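Isocitrate dehydrogenase [NAD] subunit 2 (Saccharomyces cerevisiae, PDB 3BLX) oxidatively decarboxylates isocitrate to 2-oxoglutarate with NAD+ in the citric acid cycle, acting in an octamer with subunit 1, and also binds the leaders of mitochondrial mRNAs. Local coordinates at the interface of chains B and A. Coordinates in Å, arbitrary orientation; residue numbers count along the deposited sequence, not the author numbering. Chains: chain A, Isocitrate dehydrogenase [NAD] subunit 2; chain B, Isocitrate dehydrogenase [NAD] subunit 1.

The interface of chains B and A. Residues chain B 183, 186, 217; chain A 141-142, 248-249.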
loop_
_atom_site.group_PDB
_atom_site.type_symbol
_atom_site.label_atom_id
_atom_site.label_comp_id
_atom_site.label_asym_id
_atom_site.label_seq_id
_atom_site.Cartn_x
_atom_site.Cartn_y
_atom_site.Cartn_z
ATOM N N LYS B 183 -14.714 23.314 11.209
ATOM C CA LYS B 183 -14.889 24.498 10.408
ATOM C C LYS B 183 -14.266 24.289 9.026
ATOM O O LYS B 183 -13.462 25.088 8.582
ATOM C CB LYS B 183 -14.216 25.666 11.126
ATOM C CG LYS B 183 -14.796 27.036 10.856
ATOM C CD LYS B 183 -14.442 27.994 11.993
ATOM C CE LYS B 183 -14.964 29.405 11.737
ATOM N NZ LYS B 183 -16.379 29.432 11.260
ATOM N N ILE B 186 -13.899 26.931 5.801
ATOM C CA ILE B 186 -12.827 27.910 5.688
ATOM C C ILE B 186 -11.454 27.246 5.721
ATOM O O ILE B 186 -10.632 27.475 4.835
ATOM C CB ILE B 186 -12.893 28.921 6.828
ATOM C CG1 ILE B 186 -14.185 29.737 6.747
ATOM C CG2 ILE B 186 -11.675 29.813 6.788
ATOM C CD1 ILE B 186 -14.356 30.740 7.878
ATOM N N ASP B 217 -20.116 26.996 13.592
ATOM C CA ASP B 217 -21.012 28.134 13.812
ATOM C C ASP B 217 -22.501 27.760 13.768
ATOM O O ASP B 217 -23.281 28.207 14.603
ATOM C CB ASP B 217 -20.695 29.322 12.885
ATOM C CG ASP B 217 -20.497 28.911 11.454
ATOM O OD1 ASP B 217 -21.204 27.993 10.995
ATOM O OD2 ASP B 217 -19.638 29.512 10.775
ATOM N N GLU A 141 -8.776 33.996 10.283
ATOM C CA GLU A 141 -8.894 32.851 9.401
ATOM C C GLU A 141 -9.361 33.215 7.997
ATOM O O GLU A 141 -9.356 32.378 7.111
ATOM C CB GLU A 141 -9.836 31.819 10.018
ATOM C CG GLU A 141 -11.175 32.401 10.483
ATOM C CD GLU A 141 -11.935 31.457 11.404
ATOM O OE1 GLU A 141 -11.330 30.455 11.859
ATOM O OE2 GLU A 141 -13.129 31.723 11.676
ATOM N N TYR A 142 -9.759 34.465 7.791
ATOM C CA TYR A 142 -10.120 34.944 6.453
ATOM C C TYR A 142 -8.887 35.143 5.567
ATOM O O TYR A 142 -8.891 34.741 4.404
ATOM C CB TYR A 142 -10.962 36.231 6.523
ATOM C CG TYR A 142 -12.381 35.998 7.002
ATOM C CD1 TYR A 142 -12.755 34.763 7.559
ATOM C CD2 TYR A 142 -13.342 37.011 6.927
ATOM C CE1 TYR A 142 -14.046 34.536 8.017
ATOM C CE2 TYR A 142 -14.643 36.796 7.387
ATOM C CZ TYR A 142 -14.989 35.557 7.931
ATOM O OH TYR A 142 -16.272 35.339 8.385
ATOM N N ASP A 248 -17.649 34.512 13.777
ATOM C CA ASP A 248 -18.603 33.627 13.106
ATOM C C ASP A 248 -19.491 32.892 14.110
ATOM O O ASP A 248 -20.706 32.925 14.008
ATOM C CB ASP A 248 -17.849 32.597 12.237
ATOM C CG ASP A 248 -17.821 32.962 10.738
ATOM O OD1 ASP A 248 -18.683 33.752 10.281
ATOM O OD2 ASP A 248 -16.945 32.431 10.008
ATOM N N ILE A 249 -18.861 32.224 15.068
ATOM C CA ILE A 249 -19.531 31.389 16.061
ATOM C C ILE A 249 -20.409 32.172 17.044
ATOM O O ILE A 249 -21.535 31.778 17.342
ATOM C CB ILE A 249 -18.494 30.615 16.890
ATOM C CG1 ILE A 249 -17.722 29.639 16.005
ATOM C CG2 ILE A 249 -19.139 29.885 18.037
ATOM C CD1 ILE A 249 -16.463 29.154 16.657
#
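B:Asp217, in the first turn of helix 216-225, faces A:Asp248 and A:Ile249 of helix 244-258, while the loop residues B:Lys183 and B:Ile186 meet A:Glu141 and A:Tyr142, also in loop. In this isocitrate/isopropylmalate dehydrogenase heterodimer, part of the IDH1-IDH2 octamer, residues from both subunits build a composite active site. B:Lys183, assigned a critical catalytic role by similarity, reaches across with CG anti to its own N, and a bend at chi4 (46°) turns the amine towards A:Asp248. There B:Lys183 NZ donates a hydrogen bond, also a salt bridge, to the carboxylate A:Asp248 OD2 (3.3 Å), approaching on the anti side and 32° out of the carboxylate plane. Within its own chain B:Lys183 NZ is paired with B:Asp217 OD2, also at 3.3 Å. The two aspartates lie side by side, their carboxylate planes 88° apart, with B:Asp217 OD2 and A:Asp248 OD2 4.0 Å from each other; both are predicted metal ligands, and in this apo form the lysine NZ pairs with both of these oxygens. A neutral methionine in place of B:Lys183 would probably leave both carboxylates without the amine that now pairs with them. A:Glu141 crosses the lysine chain at about a right angle, A:Glu141 OE2 making a longer salt bridge to B:Lys183 NZ (4.0 Å), but its poor order makes that placement tentative. Beside them, B:Ile186 CD1 approaches A:Tyr142 CE1 (3.8 Å), the two side chains meeting at a slant, and B:Ile186 CG2 packs against the A:Glu141 carbonyl O (3.5 Å).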